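Local coordinates for acetyltransferase (PDB 2G3A) that catalyses transfer of the acetyl group of acetyl coenzyme A to an acceptor substrate, with a preference for glucosamine 6-phosphate or dopamine, at the interface of chains A and B. Coordinates in Å, arbitrary orientation; residue numbers count along the deposited sequence, not the author numbering. Chains: chain A/B, acetyltransferase.

Contact 1: the interface of chains A and B. Residues chain A 75, 113, 133, 149, 151; chain B 135-137, 147.
B:Leu136 enters a pocket on chain A lined by A:Trp75, A:Tyr113, A:Ile133 and A:Glu149. Its CB comes first, 3.6 Å from the carboxylate oxygen OE1 of A:Glu149. Its CG lies between its own backbone N and carbonyl carbon (chi1 68°), and the two methyls part there to meet different walls. CD1 sits over the face of the six-membered ring of A:Trp75, 3.9 Å from the ring centroid, a CH-pi contact. CD2 turns to A:Tyr113, 3.6 Å from its CB and nearly as close to CG at the root of the ring. The same methyl also meets CD1 of A:Ile133.

B:Trp147 flanks the pocket. The benzo edge of its indole is turned to A:Tyr113, whose CE1 lies in the indole plane, 3.7 Å from CZ2. CZ3 of this indole touches CD1 of A:Ile133, so that methyl packs against two residues of chain B.

Polar groups close the rim. A:Arg151 gives a hydrogen bond from NH2 to the backbone O of B:Gly137, 2.6 Å long. The donor stands above the carbonyl plane, 59° out of it. NH1 makes a salt bridge with OE1 of A:Glu149 in the same chain, at 3.0 Å, and CZ2 of A:Trp75 lies against one guanidinium face. This pairing probably fixes the arginine's rotation and offsets the carboxylate charge beside the leucine. On another side, a water bridges A:Ile133 O and B:Ser135 N.

The pocket lies on the sheet of the GNAT fold of chain A, across strands 75-82, 111-116, 131-136 and 145-151. B:Leu136 ends strand 131-136 of the partner.

Contact 2: the interface of chains A and B. Residues chain A 52-54, 99; chain B 19-21.
Backbone hydrogen bonds join A:Asn53 to B:Ser21. The amide N of A:Asn53 donates to O of B:Ser21 at 2.8 Å. In return, the amide N of B:Ser21 donates to O of A:Asn53 at 2.7 Å. Both are antiparallel beta bonds, and a second antiparallel bridge pairs A:Ile54 with B:Leu20. The mutual bonds use main-chain groups of both residues, so this pairing probably depends little on side-chain identity.

Apolar contacts centre on B:Leu20. Its CG points away from its backbone N (chi1 177°), which carries the isobutyl group toward chain A. The CD1 branch does the touching. It meets CG1 of A:Ile54 at 3.7 Å and CD2 of A:Leu52, also at 3.7 Å. The side chains of A:Leu52 and A:Ile54 each cross that of B:Leu20 at a slant. The methyl therefore rests between residues two apart on one strand. CD1 also lies 3.6 Å from the carbonyl O of A:Asn53, beside the bonded strand edge.

Looser contacts complete the patch. A:Met99, a selenomethionine, brings its terminal methyl CE toward CB of B:Leu20, at 4.4 Å. It covers the leucine from the helix side, but not tightly. Close to that methyl, CG2 of A:Ile54 is 3.8 Å from the carbonyl O of B:Val19. CB of A:Asn53 and CB of B:Ser21 each run beside the other residue's carbonyl O.

Strand 17-21 of chain B pairs here with the edge of strand 50-57 of chain A. Helix 92-106 of chain A, which carries A:Met99, flanks the join. The N-terminal strand of one subunit thus extends a sheet of the other.

Contact 1: the interface of chains A and B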
loop_
_atom_site.group_PDB
_atom_site.type_symbol
_atom_site.label_atom_id
_atom_site.label_comp_id
_atom_site.label_asym_id
_atom_site.label_seq_id
_atom_site.Cartn_x
_atom_site.Cartn_y
_atom_site.Cartn_z
ATOM N N TRP A 75 -4.332 7.517 11.686
ATOM C CA TRP A 75 -4.592 7.920 10.298
ATOM C C TRP A 75 -5.465 6.936 9.554
ATOM O O TRP A 75 -5.315 5.719 9.706
ATOM C CB TRP A 75 -3.276 8.125 9.527
ATOM C CG TRP A 75 -2.561 9.401 9.938
ATOM C CD1 TRP A 75 -1.862 9.619 11.097
ATOM C CD2 TRP A 75 -2.518 10.627 9.204
ATOM N NE1 TRP A 75 -1.382 10.916 11.122
ATOM C CE2 TRP A 75 -1.755 11.546 9.964
ATOM C CE3 TRP A 75 -3.015 11.027 7.954
ATOM C CZ2 TRP A 75 -1.492 12.853 9.520
ATOM C CZ3 TRP A 75 -2.745 12.317 7.510
ATOM C CH2 TRP A 75 -2.002 13.219 8.297
ATOM N N TYR A 113 -4.998 9.601 4.404
ATOM C CA TYR A 113 -4.203 9.677 3.186
ATOM C C TYR A 113 -4.682 8.707 2.122
ATOM O O TYR A 113 -5.432 7.758 2.392
ATOM C CB TYR A 113 -2.682 9.576 3.475
ATOM C CG TYR A 113 -2.204 8.211 3.932
ATOM C CD1 TYR A 113 -1.416 7.414 3.093
ATOM C CD2 TYR A 113 -2.502 7.729 5.214
ATOM C CE1 TYR A 113 -0.964 6.156 3.511
ATOM C CE2 TYR A 113 -2.042 6.489 5.643
ATOM C CZ TYR A 113 -1.273 5.709 4.790
ATOM O OH TYR A 113 -0.823 4.470 5.222
ATOM N N ILE A 133 1.213 15.199 -1.370
ATOM C CA ILE A 133 2.394 15.118 -0.521
ATOM C C ILE A 133 3.615 14.642 -1.298
ATOM O O ILE A 133 4.729 14.827 -0.852
ATOM C CB ILE A 133 2.154 14.299 0.783
ATOM C CG1 ILE A 133 1.664 12.885 0.482
ATOM C CG2 ILE A 133 1.182 15.058 1.707
ATOM C CD1 ILE A 133 1.197 12.084 1.723
ATOM N N GLU A 149 -2.650 13.886 1.380
ATOM C CA GLU A 149 -3.151 13.822 2.763
ATOM C C GLU A 149 -4.322 14.798 3.003
ATOM O O GLU A 149 -4.493 15.794 2.286
ATOM C CB GLU A 149 -2.026 14.157 3.755
ATOM C CG GLU A 149 -1.659 15.658 3.723
ATOM C CD GLU A 149 -0.514 16.054 4.651
ATOM O OE1 GLU A 149 -0.051 15.206 5.441
ATOM O OE2 GLU A 149 -0.080 17.226 4.575
ATOM N N ARG A 151 -5.640 16.482 6.676
ATOM C CA ARG A 151 -5.533 16.557 8.120
ATOM C C ARG A 151 -6.861 17.041 8.672
ATOM O O ARG A 151 -7.469 17.961 8.122
ATOM C CB ARG A 151 -4.379 17.480 8.522
ATOM C CG ARG A 151 -3.099 17.212 7.749
ATOM C CD ARG A 151 -1.919 18.043 8.240
ATOM N NE ARG A 151 -1.307 17.429 9.416
ATOM C CZ ARG A 151 -0.290 16.568 9.392
ATOM N NH1 ARG A 151 0.294 16.202 8.246
ATOM N NH2 ARG A 151 0.151 16.070 10.535
ATOM N N SER B 135 6.343 12.798 2.648
ATOM C CA SER B 135 6.163 12.253 3.991
ATOM C C SER B 135 4.897 12.811 4.611
ATOM O O SER B 135 4.336 13.792 4.124
ATOM C CB SER B 135 7.387 12.563 4.876
ATOM O OG SER B 135 7.529 13.970 5.042
ATOM N N LEU B 136 4.424 12.169 5.670
ATOM C CA LEU B 136 3.331 12.722 6.452
ATOM C C LEU B 136 3.524 12.359 7.902
ATOM O O LEU B 136 4.249 11.419 8.215
ATOM C CB LEU B 136 1.969 12.230 5.954
ATOM C CG LEU B 136 1.532 10.768 6.091
ATOM C CD1 LEU B 136 1.084 10.441 7.511
ATOM C CD2 LEU B 136 0.358 10.563 5.150
ATOM N N GLY B 137 2.881 13.119 8.784
ATOM C CA GLY B 137 2.962 12.853 10.206
ATOM C C GLY B 137 2.735 14.106 11.008
ATOM O O GLY B 137 2.556 15.167 10.432
ATOM N N TRP B 147 7.927 8.195 1.914
ATOM C CA TRP B 147 7.956 7.449 0.655
ATOM C C TRP B 147 9.232 7.820 -0.043
ATOM O O TRP B 147 9.677 8.995 -0.017
ATOM C CB TRP B 147 6.752 7.795 -0.244
ATOM C CG TRP B 147 5.431 7.202 0.253
ATOM C CD1 TRP B 147 4.858 6.011 -0.132
ATOM C CD2 TRP B 147 4.545 7.775 1.230
ATOM N NE1 TRP B 147 3.675 5.817 0.557
ATOM C CE2 TRP B 147 3.465 6.886 1.394
ATOM C CE3 TRP B 147 4.568 8.959 1.989
ATOM C CZ2 TRP B 147 2.415 7.148 2.289
ATOM C CZ3 TRP B 147 3.533 9.212 2.870
ATOM C CH2 TRP B 147 2.461 8.311 2.998
HETATM O O HOH W 1 5.718 15.568 1.507
#

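Contact 2: the interface of chains A and B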
loop_
_atom_site.group_PDB
_atom_site.type_symbol
_atom_site.label_atom_id
_atom_site.label_comp_id
_atom_site.label_asym_id
_atom_site.label_seq_id
_atom_site.Cartn_x
_atom_site.Cartn_y
_atom_site.Cartn_z
ATOM N N LEU A 52 -12.003 -0.404 7.736
ATOM C CA LEU A 52 -13.047 0.576 7.495
ATOM C C LEU A 52 -13.500 0.421 6.038
ATOM O O LEU A 52 -12.818 0.869 5.103
ATOM C CB LEU A 52 -12.535 2.009 7.783
ATOM C CG LEU A 52 -13.594 3.115 7.938
ATOM C CD1 LEU A 52 -12.988 4.396 8.505
ATOM C CD2 LEU A 52 -14.344 3.396 6.605
ATOM N N ASN A 53 -14.643 -0.236 5.848
ATOM C CA ASN A 53 -15.191 -0.446 4.516
ATOM C C ASN A 53 -16.585 0.161 4.391
ATOM O O ASN A 53 -17.337 0.238 5.368
ATOM C CB ASN A 53 -15.282 -1.939 4.195
ATOM C CG ASN A 53 -13.951 -2.661 4.320
ATOM O OD1 ASN A 53 -12.893 -2.127 3.973
ATOM N ND2 ASN A 53 -14.006 -3.898 4.799
ATOM N N ILE A 54 -16.920 0.592 3.183
ATOM C CA ILE A 54 -18.258 1.038 2.871
ATOM C C ILE A 54 -18.627 0.330 1.583
ATOM O O ILE A 54 -17.960 0.498 0.555
ATOM C CB ILE A 54 -18.351 2.556 2.689
ATOM C CG1 ILE A 54 -17.972 3.272 3.986
ATOM C CG2 ILE A 54 -19.771 2.962 2.251
ATOM C CD1 ILE A 54 -17.301 4.586 3.767
HETATM N N MSE A 99 -18.124 9.673 4.272
HETATM C CA MSE A 99 -18.517 8.638 5.240
HETATM C C MSE A 99 -17.310 8.037 5.962
HETATM O O MSE A 99 -17.353 7.795 7.179
HETATM C CB MSE A 99 -19.313 7.537 4.558
HETATM C CG MSE A 99 -20.662 8.002 4.038
HETATM SE SE MSE A 99 -21.610 6.525 3.208
HETATM C CE MSE A 99 -21.688 5.251 4.722
ATOM N N VAL B 19 -23.303 0.947 3.200
ATOM C CA VAL B 19 -23.158 0.187 4.450
ATOM C C VAL B 19 -21.738 0.325 4.976
ATOM O O VAL B 19 -20.789 -0.081 4.308
ATOM C CB VAL B 19 -23.459 -1.315 4.242
ATOM C CG1 VAL B 19 -23.347 -2.078 5.569
ATOM C CG2 VAL B 19 -24.836 -1.509 3.624
ATOM N N LEU B 20 -21.600 0.910 6.164
ATOM C CA LEU B 20 -20.294 1.065 6.813
ATOM C C LEU B 20 -19.981 -0.182 7.624
ATOM O O LEU B 20 -20.857 -0.710 8.302
ATOM C CB LEU B 20 -20.294 2.290 7.728
ATOM C CG LEU B 20 -19.030 2.572 8.550
ATOM C CD1 LEU B 20 -17.867 2.944 7.654
ATOM C CD2 LEU B 20 -19.288 3.677 9.561
ATOM N N SER B 21 -18.742 -0.653 7.551
ATOM C CA SER B 21 -18.325 -1.843 8.308
ATOM C C SER B 21 -16.874 -1.718 8.797
ATOM O O SER B 21 -16.060 -1.034 8.168
ATOM C CB SER B 21 -18.499 -3.096 7.442
ATOM O OG SER B 21 -18.226 -4.276 8.166
#

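The C-alpha centres of contact 1 and contact 2 are about 22 Å apart, and the two share no residue or strand. Contact 1 sets the C-terminal strands of chain B against strands from the middle and end of chain A, while contact 2 adds the N-terminal strand of chain B to chain A. Chain B therefore reaches chain A with both ends of its fold. The interface is two-fold symmetric, so each contact recurs with the chains exchanged. This reciprocal arrangement, with strand pairing at one place and a buried leucine at the other, suggests an intertwined dimer, although the structure alone does not prove that dimer in solution.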